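PDB 6VVG: arginine kinase from Cydia pomonella granulosis virus, which probably acts, despite that name, as an ATP-dependent serine/threonine protein kinase (PK-1) whose activity relies on side-to-side dimerization. Local coordinates for residues L20-E25 with S33-K38; R45-I50 with L89-V94; W197-V202 with R254-L259; Y211-N216 with K237-I242. All blocks are in the same frame, centred on the assembly; numbering follows the deposited sequence.

Interaction 1: residues L20-E25 with S33-K38. With AMP (adenosine monophosphate), chain C.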
# COMPACT_ATOMS: atom_id res chain seq x y z
N LEU A 20 -19.90 12.43 19.45
CA LEU A 20 -21.16 13.14 19.36
C LEU A 20 -22.31 12.27 18.86
O LEU A 20 -23.42 12.35 19.41
CB LEU A 20 -21.02 14.35 18.44
CG LEU A 20 -19.96 15.39 18.81
CD1 LEU A 20 -20.15 16.66 17.98
CD2 LEU A 20 -20.00 15.71 20.29
N LYS A 21 -22.08 11.43 17.86
CA LYS A 21 -23.13 10.56 17.35
C LYS A 21 -22.52 9.51 16.44
O LYS A 21 -21.39 9.66 15.96
CB LYS A 21 -24.19 11.37 16.60
CG LYS A 21 -23.67 12.25 15.46
CD LYS A 21 -24.81 12.89 14.62
CE LYS A 21 -26.07 12.04 14.56
NZ LYS A 21 -27.22 12.71 13.92
N LYS A 22 -23.31 8.47 16.17
CA LYS A 22 -22.99 7.46 15.17
C LYS A 22 -23.55 7.92 13.83
O LYS A 22 -24.73 8.27 13.73
CB LYS A 22 -23.57 6.10 15.56
CG LYS A 22 -23.37 4.99 14.53
CD LYS A 22 -23.71 3.64 15.15
CE LYS A 22 -23.91 2.56 14.09
NZ LYS A 22 -22.67 1.75 13.90
N LEU A 23 -22.70 7.93 12.81
CA LEU A 23 -23.06 8.52 11.53
C LEU A 23 -23.55 7.51 10.50
O LEU A 23 -24.34 7.86 9.62
CB LEU A 23 -21.87 9.28 10.94
CG LEU A 23 -21.57 10.63 11.59
CD1 LEU A 23 -20.19 11.13 11.20
CD2 LEU A 23 -22.65 11.64 11.20
N ASP A 24 -23.10 6.26 10.58
CA ASP A 24 -23.40 5.26 9.58
C ASP A 24 -24.54 4.36 10.06
O ASP A 24 -25.17 4.61 11.09
CB ASP A 24 -22.14 4.45 9.26
CG ASP A 24 -21.74 3.51 10.38
OD1 ASP A 24 -22.29 3.63 11.50
OD2 ASP A 24 -20.86 2.66 10.15
N GLU A 25 -24.81 3.31 9.30
CA GLU A 25 -25.86 2.35 9.65
C GLU A 25 -25.23 1.05 10.15
O GLU A 25 -25.89 0.01 10.19
CB GLU A 25 -26.76 2.08 8.45
CG GLU A 25 -27.26 3.33 7.75
CD GLU A 25 -28.20 3.03 6.59
OE1 GLU A 25 -29.02 2.10 6.72
OE2 GLU A 25 -28.11 3.72 5.56
N SER A 33 -17.22 1.15 11.93
CA SER A 33 -18.31 2.04 12.31
C SER A 33 -17.76 3.46 12.39
O SER A 33 -16.62 3.67 12.83
CB SER A 33 -18.96 1.63 13.64
OG SER A 33 -19.76 0.48 13.46
N VAL A 34 -18.56 4.43 11.96
CA VAL A 34 -18.11 5.80 11.77
C VAL A 34 -18.92 6.70 12.69
O VAL A 34 -20.15 6.59 12.77
CB VAL A 34 -18.27 6.24 10.30
CG1 VAL A 34 -17.97 7.71 10.13
CG2 VAL A 34 -17.38 5.38 9.40
N TYR A 35 -18.22 7.60 13.38
CA TYR A 35 -18.84 8.46 14.38
C TYR A 35 -18.44 9.91 14.17
O TYR A 35 -17.34 10.21 13.70
CB TYR A 35 -18.43 8.05 15.81
CG TYR A 35 -18.70 6.60 16.15
CD1 TYR A 35 -17.80 5.61 15.80
CD2 TYR A 35 -19.86 6.23 16.82
CE1 TYR A 35 -18.05 4.28 16.09
CE2 TYR A 35 -20.12 4.92 17.12
CZ TYR A 35 -19.21 3.94 16.76
OH TYR A 35 -19.46 2.63 17.06
N LEU A 36 -19.35 10.81 14.55
CA LEU A 36 -19.04 12.23 14.63
C LEU A 36 -18.28 12.51 15.93
O LEU A 36 -18.69 12.08 17.01
CB LEU A 36 -20.33 13.05 14.58
CG LEU A 36 -20.18 14.56 14.37
CD1 LEU A 36 -19.71 14.88 12.96
CD2 LEU A 36 -21.51 15.26 14.66
N CYS A 37 -17.17 13.22 15.81
CA CYS A 37 -16.27 13.46 16.93
C CYS A 37 -16.04 14.95 17.10
O CYS A 37 -16.36 15.75 16.22
CB CYS A 37 -14.94 12.72 16.77
SG CYS A 37 -14.26 12.67 15.16
N LYS A 38 -15.41 15.30 18.22
CA LYS A 38 -15.11 16.70 18.52
C LYS A 38 -14.09 16.76 19.65
O LYS A 38 -14.15 15.96 20.59
CB LYS A 38 -16.37 17.49 18.90
CG LYS A 38 -16.27 18.99 18.60
CD LYS A 38 -17.53 19.74 19.06
CE LYS A 38 -17.53 19.97 20.57
NZ LYS A 38 -18.78 20.63 21.04
P AMP C . -17.68 5.37 5.26
O1P AMP C . -18.41 4.27 4.54
O2P AMP C . -17.57 6.55 4.32
O3P AMP C . -16.41 4.80 5.83
O5' AMP C . -18.55 5.86 6.51
C5' AMP C . -19.95 5.62 6.56
C4' AMP C . -20.75 6.87 6.27
O4' AMP C . -20.34 7.94 7.17
C3' AMP C . -20.58 7.47 4.89
O3' AMP C . -21.33 6.80 3.89
C2' AMP C . -21.02 8.91 5.12
O2' AMP C . -22.44 8.99 5.22
C1' AMP C . -20.41 9.18 6.49
N9 AMP C . -19.04 9.72 6.36
C8 AMP C . -17.96 8.95 6.18
N7 AMP C . -16.90 9.76 6.09
C5 AMP C . -17.33 11.02 6.21
C6 AMP C . -16.65 12.22 6.19
N6 AMP C . -15.25 12.55 6.04
N1 AMP C . -17.32 13.36 6.33
C2 AMP C . -18.66 13.34 6.50
N3 AMP C . -19.33 12.16 6.52
C4 AMP C . -18.65 11.00 6.37
O HOH W 1 -21.91 0.56 11.82
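Lys21 and Leu36 form a hydrogen-bonded pair in an antiparallel hairpin, interrupted by a classic beta bulge in which Leu20 and Lys21 both face Leu36. Leu36 N donates to Lys21 O (2.7 Å), while Leu36 O accepts from Leu20 N (2.7 Å); nearer the turn, Leu23 N bonds to Val34 O (2.9 Å). Leu36 is the apolar hub on its face. With chi1 at 55°, Lys21 CG falls between its own backbone N and carbonyl carbon, where it rests 3.5 Å from Leu36 CB, although the end of the lysine leads away. Leu20 CD1 meets Leu36 CD2, and Leu23 CD1 reaches Leu36 CB at 3.9 Å. On the other face the Tyr35 ring leans against Lys22 CA and CB. The Lys22 chain runs straight to CE and bends at chi4 (97°), setting NZ in a salt bridge with Asp24 OD1 (3.1 Å) on the syn side of the carboxylate. Asp24 OD2 receives a weak bond from Val34 N, and a water links it to Ser33 OG. Val34 CG2 lies 3.2 Å from AMP O5', which places the hairpin over the nucleotide, in the position that the glycine-rich-loop hairpin takes in protein kinases. Strand 17-22 is one of two edge strands of the five-stranded sheet within this chain, and strand 32-39 bonds along its other side to strand 45-51, with Val34 packed on Val47.

Interaction 2: residues R45-I50 with L89-V94; sequences RFVCKI and LIMDYV. With AMP (adenosine monophosphate), chain C.
Val47 and Met91 lie side by side on the nucleotide-facing surface of the antiparallel sheet of the kinase N-lobe, where strand 45-51 pairs with the strand that runs into the hinge. Their backbones exchange two nearly straight bonds, and Lys49 and Leu89 do the same. Met91 holds the position of the kinase gatekeeper: chi1 of 61° puts CG between backbone N and carbonyl carbon, 3.6 Å from Val47 CB, and the two side chains cross obliquely. The branches of Val47 divide the work. CG1 stays with Met91, while CG2 lies over the adenine, 3.6 Å from AMP C6, and also touches Tyr93 CD2. The Tyr93 ring turns one face to the base, with AMP C2 3.6 Å above its centre. On the opposite surface Phe46 CB packs on Ile90 CG2, and Met91 O sits in the plane of the phenyl ring at its edge. The Lys49 chain, extended beyond CG, carries NZ to the phosphate, where it bonds AMP O3P only weakly; its stronger partner is Glu60 of helix 59-66, consistent with the lysine–glutamate pair seen in active protein kinases. Asp92, whose OD1 is paired with Lys44, offers its backbone O to AMP N6 at 2.6 Å, a weak bond because it is strongly bent. The straighter hinge bond is Val94 N to AMP N1, 3.2 Å long with 164° at the hydrogen.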
# COMPACT_ATOMS: atom_id res chain seq x y z
N ARG A 45 -15.85 19.86 13.85
CA ARG A 45 -16.32 18.48 13.83
C ARG A 45 -15.37 17.63 12.99
O ARG A 45 -14.92 18.05 11.93
CB ARG A 45 -17.74 18.40 13.26
CG ARG A 45 -18.82 18.48 14.30
CD ARG A 45 -18.96 19.90 14.84
NE ARG A 45 -20.20 20.07 15.60
CZ ARG A 45 -20.38 21.00 16.53
NH1 ARG A 45 -19.41 21.85 16.82
NH2 ARG A 45 -21.54 21.07 17.17
N PHE A 46 -15.08 16.44 13.49
CA PHE A 46 -14.28 15.47 12.76
C PHE A 46 -15.09 14.19 12.60
O PHE A 46 -16.17 14.04 13.18
CB PHE A 46 -12.96 15.17 13.49
CG PHE A 46 -12.10 16.39 13.73
CD1 PHE A 46 -11.17 16.79 12.78
CD2 PHE A 46 -12.21 17.14 14.90
CE1 PHE A 46 -10.37 17.90 12.99
CE2 PHE A 46 -11.41 18.25 15.11
CZ PHE A 46 -10.50 18.63 14.15
N VAL A 47 -14.52 13.22 11.90
CA VAL A 47 -15.09 11.89 11.74
C VAL A 47 -14.10 10.88 12.30
O VAL A 47 -12.95 10.81 11.84
CB VAL A 47 -15.40 11.58 10.26
CG1 VAL A 47 -15.67 10.09 10.09
CG2 VAL A 47 -16.57 12.42 9.77
N CYS A 48 -14.53 10.10 13.29
CA CYS A 48 -13.70 9.05 13.86
C CYS A 48 -14.24 7.69 13.44
O CYS A 48 -15.38 7.35 13.76
CB CYS A 48 -13.63 9.14 15.39
SG CYS A 48 -12.75 7.73 16.13
N LYS A 49 -13.42 6.92 12.73
CA LYS A 49 -13.79 5.61 12.19
C LYS A 49 -13.07 4.55 13.01
O LYS A 49 -11.84 4.56 13.10
CB LYS A 49 -13.39 5.52 10.72
CG LYS A 49 -13.55 4.17 10.07
CD LYS A 49 -13.31 4.31 8.56
CE LYS A 49 -13.80 3.09 7.81
NZ LYS A 49 -13.41 3.13 6.37
N ILE A 50 -13.84 3.66 13.62
CA ILE A 50 -13.32 2.58 14.46
C ILE A 50 -13.39 1.29 13.66
O ILE A 50 -14.47 0.88 13.22
CB ILE A 50 -14.11 2.46 15.77
CG1 ILE A 50 -13.99 3.74 16.60
CG2 ILE A 50 -13.62 1.27 16.58
CD1 ILE A 50 -14.88 3.76 17.83
N LEU A 89 -9.27 5.93 12.97
CA LEU A 89 -8.93 6.93 11.97
C LEU A 89 -9.74 8.18 12.26
O LEU A 89 -10.98 8.15 12.23
CB LEU A 89 -9.22 6.43 10.55
CG LEU A 89 -8.33 5.35 9.93
CD1 LEU A 89 -8.63 4.01 10.56
CD2 LEU A 89 -8.55 5.31 8.42
N ILE A 90 -9.06 9.29 12.55
CA ILE A 90 -9.71 10.57 12.80
C ILE A 90 -9.46 11.45 11.58
O ILE A 90 -8.32 11.83 11.29
CB ILE A 90 -9.19 11.24 14.08
CG1 ILE A 90 -9.47 10.33 15.28
CG2 ILE A 90 -9.86 12.60 14.27
CD1 ILE A 90 -8.92 10.86 16.59
N MET A 91 -10.54 11.78 10.87
CA MET A 91 -10.48 12.46 9.58
C MET A 91 -11.42 13.66 9.60
O MET A 91 -12.24 13.83 10.50
CB MET A 91 -10.87 11.51 8.44
CG MET A 91 -12.30 10.96 8.56
SD MET A 91 -12.72 9.77 7.28
CE MET A 91 -11.41 8.57 7.48
N ASP A 92 -11.28 14.50 8.58
CA ASP A 92 -12.16 15.65 8.44
C ASP A 92 -13.60 15.19 8.22
O ASP A 92 -13.86 14.13 7.65
CB ASP A 92 -11.74 16.52 7.26
CG ASP A 92 -10.61 17.48 7.61
OD1 ASP A 92 -10.47 17.84 8.79
OD2 ASP A 92 -9.88 17.87 6.68
N TYR A 93 -14.55 16.01 8.70
CA TYR A 93 -15.94 15.96 8.25
C TYR A 93 -16.06 16.92 7.08
O TYR A 93 -15.82 18.12 7.24
CB TYR A 93 -16.89 16.34 9.38
CG TYR A 93 -18.36 16.22 9.02
CD1 TYR A 93 -18.96 17.10 8.13
CD2 TYR A 93 -19.15 15.21 9.57
CE1 TYR A 93 -20.29 16.99 7.79
CE2 TYR A 93 -20.49 15.09 9.24
CZ TYR A 93 -21.05 15.99 8.35
OH TYR A 93 -22.38 15.88 8.02
N VAL A 94 -16.41 16.41 5.90
CA VAL A 94 -16.43 17.23 4.69
C VAL A 94 -17.85 17.53 4.21
O VAL A 94 -18.07 18.60 3.63
CB VAL A 94 -15.60 16.58 3.57
CG1 VAL A 94 -14.13 16.50 3.97
CG2 VAL A 94 -16.15 15.20 3.23
P AMP C . -17.68 5.37 5.26
O1P AMP C . -18.41 4.27 4.54
O2P AMP C . -17.57 6.55 4.32
O3P AMP C . -16.41 4.80 5.83
O5' AMP C . -18.55 5.86 6.51
C5' AMP C . -19.95 5.62 6.56
C4' AMP C . -20.75 6.87 6.27
O4' AMP C . -20.34 7.94 7.17
C3' AMP C . -20.58 7.47 4.89
O3' AMP C . -21.33 6.80 3.89
C2' AMP C . -21.02 8.91 5.12
O2' AMP C . -22.44 8.99 5.22
C1' AMP C . -20.41 9.18 6.49
N9 AMP C . -19.04 9.72 6.36
C8 AMP C . -17.96 8.95 6.18
N7 AMP C . -16.90 9.76 6.09
C5 AMP C . -17.33 11.02 6.21
C6 AMP C . -16.65 12.22 6.19
N6 AMP C . -15.25 12.55 6.04
N1 AMP C . -17.32 13.36 6.33
C2 AMP C . -18.66 13.34 6.50
N3 AMP C . -19.33 12.16 6.52
C4 AMP C . -18.65 11.00 6.37
O HOH W 2 -13.50 18.32 9.72

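Interaction 3: residues W197-V202 with R254-L259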
# COMPACT_ATOMS: atom_id res chain seq x y z
N TRP A 197 -15.09 1.28 -14.65
CA TRP A 197 -16.41 0.68 -14.82
C TRP A 197 -17.38 1.20 -13.76
O TRP A 197 -18.51 1.59 -14.06
CB TRP A 197 -16.31 -0.84 -14.75
CG TRP A 197 -17.63 -1.54 -14.88
CD1 TRP A 197 -18.51 -1.82 -13.88
CD2 TRP A 197 -18.22 -2.06 -16.08
NE1 TRP A 197 -19.61 -2.47 -14.38
CE2 TRP A 197 -19.45 -2.63 -15.73
CE3 TRP A 197 -17.81 -2.09 -17.42
CZ2 TRP A 197 -20.29 -3.24 -16.67
CZ3 TRP A 197 -18.64 -2.69 -18.35
CH2 TRP A 197 -19.87 -3.25 -17.97
N ALA A 198 -16.94 1.22 -12.50
CA ALA A 198 -17.78 1.76 -11.43
C ALA A 198 -18.11 3.23 -11.69
O ALA A 198 -19.23 3.67 -11.42
CB ALA A 198 -17.08 1.59 -10.08
N VAL A 199 -17.14 4.00 -12.19
CA VAL A 199 -17.44 5.38 -12.57
C VAL A 199 -18.55 5.40 -13.61
O VAL A 199 -19.46 6.24 -13.55
CB VAL A 199 -16.17 6.07 -13.10
CG1 VAL A 199 -16.54 7.39 -13.77
CG2 VAL A 199 -15.18 6.31 -11.97
N GLY A 200 -18.50 4.48 -14.57
CA GLY A 200 -19.56 4.41 -15.56
C GLY A 200 -20.92 4.17 -14.94
O GLY A 200 -21.91 4.79 -15.33
N VAL A 201 -21.00 3.26 -13.96
CA VAL A 201 -22.27 3.02 -13.30
C VAL A 201 -22.73 4.27 -12.56
O VAL A 201 -23.90 4.66 -12.62
CB VAL A 201 -22.16 1.81 -12.35
CG1 VAL A 201 -23.48 1.61 -11.60
CG2 VAL A 201 -21.77 0.56 -13.12
N VAL A 202 -21.81 4.92 -11.84
CA VAL A 202 -22.15 6.15 -11.14
C VAL A 202 -22.66 7.20 -12.12
O VAL A 202 -23.66 7.89 -11.86
CB VAL A 202 -20.94 6.67 -10.35
CG1 VAL A 202 -21.23 8.05 -9.76
CG2 VAL A 202 -20.55 5.69 -9.26
N ARG A 254 -22.88 4.62 -22.70
CA ARG A 254 -22.78 3.42 -23.52
C ARG A 254 -21.34 2.94 -23.58
O ARG A 254 -21.04 1.77 -23.32
CB ARG A 254 -23.29 3.67 -24.94
CG ARG A 254 -24.62 4.38 -25.09
CD ARG A 254 -25.80 3.54 -24.59
NE ARG A 254 -27.03 3.89 -25.29
CZ ARG A 254 -27.89 3.00 -25.79
NH1 ARG A 254 -28.98 3.42 -26.42
NH2 ARG A 254 -27.67 1.71 -25.63
N ARG A 255 -20.42 3.85 -23.95
CA ARG A 255 -19.02 3.48 -24.12
C ARG A 255 -18.32 3.26 -22.79
O ARG A 255 -17.34 2.51 -22.74
CB ARG A 255 -18.30 4.56 -24.94
CG ARG A 255 -18.90 4.73 -26.34
CD ARG A 255 -18.13 5.70 -27.24
NE ARG A 255 -18.75 5.79 -28.56
CZ ARG A 255 -18.29 5.19 -29.65
NH1 ARG A 255 -17.19 4.45 -29.59
NH2 ARG A 255 -18.93 5.32 -30.80
N MET A 256 -18.81 3.86 -21.71
CA MET A 256 -18.25 3.56 -20.40
C MET A 256 -18.57 2.14 -19.97
O MET A 256 -17.78 1.52 -19.24
CB MET A 256 -18.78 4.54 -19.35
CG MET A 256 -18.21 5.94 -19.42
SD MET A 256 -16.45 6.04 -19.05
CE MET A 256 -16.41 5.47 -17.35
N LEU A 257 -19.71 1.59 -20.41
CA LEU A 257 -20.20 0.31 -19.92
C LEU A 257 -20.24 -0.75 -21.01
O LEU A 257 -20.94 -1.76 -20.86
CB LEU A 257 -21.59 0.49 -19.30
CG LEU A 257 -21.59 1.45 -18.10
CD1 LEU A 257 -22.97 1.79 -17.61
CD2 LEU A 257 -20.75 0.83 -16.96
N ALA A 258 -19.50 -0.55 -22.10
CA ALA A 258 -19.37 -1.58 -23.12
C ALA A 258 -18.87 -2.88 -22.50
O ALA A 258 -17.86 -2.89 -21.79
CB ALA A 258 -18.41 -1.11 -24.21
N LEU A 259 -19.59 -3.97 -22.75
CA LEU A 259 -19.16 -5.27 -22.24
C LEU A 259 -17.74 -5.59 -22.69
O LEU A 259 -16.89 -5.98 -21.89
CB LEU A 259 -20.13 -6.36 -22.69
CG LEU A 259 -19.69 -7.79 -22.38
CD1 LEU A 259 -19.46 -7.96 -20.88
CD2 LEU A 259 -20.71 -8.80 -22.89
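Ala258 O, which accepts a hydrogen bond from Arg264 NE, lies in the plane of the Trp197 indole at its edge, 3.5 Å from CZ3. Leu257 O comes up beside it, 3.4 Å from Trp197 CH2, so two backbone carbonyls of the chain leaving helix 247-256 meet the outer carbons of the indole. The main apolar contact is made over the ring face. Leu257 CD2 stands above the centre of the six-membered ring, 3.9 Å from its centroid and 10° off the normal, a CH-pi contact in which the two side chains meet at about a right angle. Trp197 CG is anti to the backbone N (chi1 179°), and from there the indole projects outward from the helix toward the 257-258 backbone. The same methyl, Leu257 CD2, also packs on Val201 CG2 at 4.0 Å. Between these side chains the helix presents Gly200; a CB there would run into Leu257 CD2 and press on Met256 CB, and without one Met256 comes close, the two CA atoms being 5.1 Å apart. Bends at chi2 and chi3 fold the Met256 chain over the glycine, setting CE 3.6 Å from Gly200 N and near Val199 CG1. The helices are, by topology, the central αF (192-208) and αH (247-256) of the kinase C-lobe; Val199 also packs on helix 115-133, and Trp197 meets the Tyr235 ring. Apart from the carbonyl oxygens at the indole, apolar and aromatic groups make the contact; with direct hydrogen bonds between the segments absent, the junction probably depends on close fit and dispersion.

Interaction 4: residues Y211-N216 with K237-I242; sequences YPFDIN and KPLPTI
Leu239 reaches Pro212 and Phe213 with a single methyl. Its CB leaves the backbone to one side of the facing loop, but CG is anti to the backbone N (chi1 -165°) and the end of the chain comes back toward the contact. There it forks. CD1 points into the loop, 3.6 Å from Pro212 CB and 3.9 Å from Phe213 CE1, meeting the phenyl ring obliquely; CD2 takes the other direction, toward the backbone of Arg254 on helix 247-256. The two residues that receive CD1 also touch each other, Pro212 CB standing 3.9 Å above the centre of the Phe213 ring. Tyr211 OH lies in the plane of that ring at its edge and is bonded to Val178 O. In the kinase C-lobe these segments are the loops on either side of helix 228-235, the αG helix by topology, and 211-213 is the Tyr-Pro-Phe stretch that follows the long helix 192-208. Tyr204 of that helix touches both Pro212 and Leu239, and its hydroxyl is hydrogen-bonded to Pro240 O. Next to Leu239, the Pro240 ring turns CD toward Pro212 O at 3.5 Å. Beyond Phe213 the chain turns at Asp214, the centre of an inverse gamma turn closed by a weak bond from Ile215 N to Phe213 O. Asp214 is directed at Lys237, whose chain is extended beyond CG; the two side chains meet at about a right angle, with Asp214 OD2 and Lys237 NZ in a long salt bridge of 3.8 Å at the exposed border.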
# COMPACT_ATOMS: atom_id res chain seq x y z
N TYR A 211 -30.44 2.67 -12.06
CA TYR A 211 -29.33 1.75 -12.21
C TYR A 211 -29.29 1.20 -13.63
O TYR A 211 -30.34 0.86 -14.19
CB TYR A 211 -29.46 0.61 -11.19
CG TYR A 211 -28.38 -0.44 -11.26
CD1 TYR A 211 -27.14 -0.24 -10.67
CD2 TYR A 211 -28.60 -1.64 -11.92
CE1 TYR A 211 -26.15 -1.20 -10.75
CE2 TYR A 211 -27.62 -2.60 -12.00
CZ TYR A 211 -26.40 -2.38 -11.42
OH TYR A 211 -25.42 -3.34 -11.50
N PRO A 212 -28.11 1.13 -14.25
CA PRO A 212 -28.08 0.81 -15.69
C PRO A 212 -28.71 -0.52 -16.06
O PRO A 212 -29.44 -0.59 -17.05
CB PRO A 212 -26.58 0.83 -16.03
CG PRO A 212 -25.85 0.74 -14.67
CD PRO A 212 -26.77 1.47 -13.73
N PHE A 213 -28.46 -1.58 -15.29
CA PHE A 213 -28.78 -2.94 -15.72
C PHE A 213 -30.04 -3.46 -15.04
O PHE A 213 -30.58 -2.86 -14.10
CB PHE A 213 -27.58 -3.85 -15.45
CG PHE A 213 -26.29 -3.32 -16.02
CD1 PHE A 213 -26.11 -3.24 -17.39
CD2 PHE A 213 -25.26 -2.90 -15.19
CE1 PHE A 213 -24.94 -2.75 -17.93
CE2 PHE A 213 -24.08 -2.41 -15.73
CZ PHE A 213 -23.92 -2.33 -17.09
N ASP A 214 -30.50 -4.61 -15.52
CA ASP A 214 -31.87 -5.07 -15.31
C ASP A 214 -31.96 -5.91 -14.04
O ASP A 214 -31.93 -7.15 -14.06
CB ASP A 214 -32.34 -5.86 -16.53
CG ASP A 214 -33.85 -5.98 -16.62
OD1 ASP A 214 -34.56 -5.39 -15.78
OD2 ASP A 214 -34.33 -6.69 -17.54
N ILE A 215 -32.10 -5.22 -12.91
CA ILE A 215 -32.35 -5.88 -11.63
C ILE A 215 -33.34 -5.06 -10.82
O ILE A 215 -33.60 -3.89 -11.11
CB ILE A 215 -31.06 -6.09 -10.81
CG1 ILE A 215 -30.42 -4.75 -10.45
CG2 ILE A 215 -30.07 -6.96 -11.57
CD1 ILE A 215 -29.15 -4.88 -9.61
N ASN A 216 -33.89 -5.69 -9.78
CA ASN A 216 -34.76 -4.99 -8.84
C ASN A 216 -33.92 -4.08 -7.95
O ASN A 216 -33.33 -4.52 -6.96
CB ASN A 216 -35.54 -5.98 -7.97
CG ASN A 216 -36.63 -5.30 -7.16
OD1 ASN A 216 -36.44 -4.21 -6.62
ND2 ASN A 216 -37.78 -5.95 -7.06
N LYS A 237 -27.28 -7.36 -22.18
CA LYS A 237 -28.50 -6.74 -22.68
C LYS A 237 -28.25 -5.28 -23.04
O LYS A 237 -27.28 -4.67 -22.59
CB LYS A 237 -29.61 -6.84 -21.63
CG LYS A 237 -29.74 -8.21 -21.00
CD LYS A 237 -31.04 -8.34 -20.21
CE LYS A 237 -31.15 -9.71 -19.54
NZ LYS A 237 -32.18 -9.73 -18.46
N PRO A 238 -29.09 -4.70 -23.89
CA PRO A 238 -28.88 -3.30 -24.29
C PRO A 238 -28.92 -2.36 -23.10
O PRO A 238 -29.73 -2.51 -22.18
CB PRO A 238 -30.04 -3.03 -25.26
CG PRO A 238 -30.39 -4.40 -25.83
CD PRO A 238 -30.18 -5.35 -24.65
N LEU A 239 -28.04 -1.36 -23.13
CA LEU A 239 -28.08 -0.28 -22.14
C LEU A 239 -29.21 0.68 -22.48
O LEU A 239 -29.23 1.23 -23.59
CB LEU A 239 -26.75 0.46 -22.12
CG LEU A 239 -26.52 1.36 -20.90
CD1 LEU A 239 -26.35 0.51 -19.64
CD2 LEU A 239 -25.32 2.28 -21.10
N PRO A 240 -30.17 0.89 -21.59
CA PRO A 240 -31.28 1.80 -21.92
C PRO A 240 -30.80 3.22 -22.21
O PRO A 240 -29.91 3.75 -21.53
CB PRO A 240 -32.16 1.76 -20.66
CG PRO A 240 -31.84 0.45 -20.00
CD PRO A 240 -30.38 0.19 -20.30
N THR A 241 -31.40 3.83 -23.22
CA THR A 241 -31.18 5.25 -23.48
C THR A 241 -31.70 6.07 -22.31
O THR A 241 -32.76 5.79 -21.75
CB THR A 241 -31.88 5.67 -24.77
OG1 THR A 241 -31.37 4.90 -25.87
CG2 THR A 241 -31.66 7.15 -25.04
N ILE A 242 -30.94 7.10 -21.94
CA ILE A 242 -31.38 8.07 -20.93
C ILE A 242 -32.13 9.17 -21.67
O ILE A 242 -31.52 9.98 -22.37
CB ILE A 242 -30.20 8.63 -20.13
CG1 ILE A 242 -29.34 7.48 -19.60
CG2 ILE A 242 -30.71 9.48 -18.98
CD1 ILE A 242 -28.04 7.93 -18.95

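Overall arrangement
Interactions 1 and 2 share one sheet: strands 32-39 and 45-51 are neighbours, and both contacts touch AMP. Interaction 1 lies at the surface, its leucines supplemented by a salt bridge and water, whereas interaction 2 is buried and joins regular strand pairing to the hinge bonds to adenine. Their centres are 31 to 36 Å from those of interactions 3 and 4, which belong to the helical lobe and stand apart from the annotated sites. These two touch each other through Trp197 with Phe213 and Val201 with Pro212, and 4 is nested within the loop that 3 closes. Interaction 3 is buried and mainly apolar; interaction 4, partly buried, adds a long ion pair.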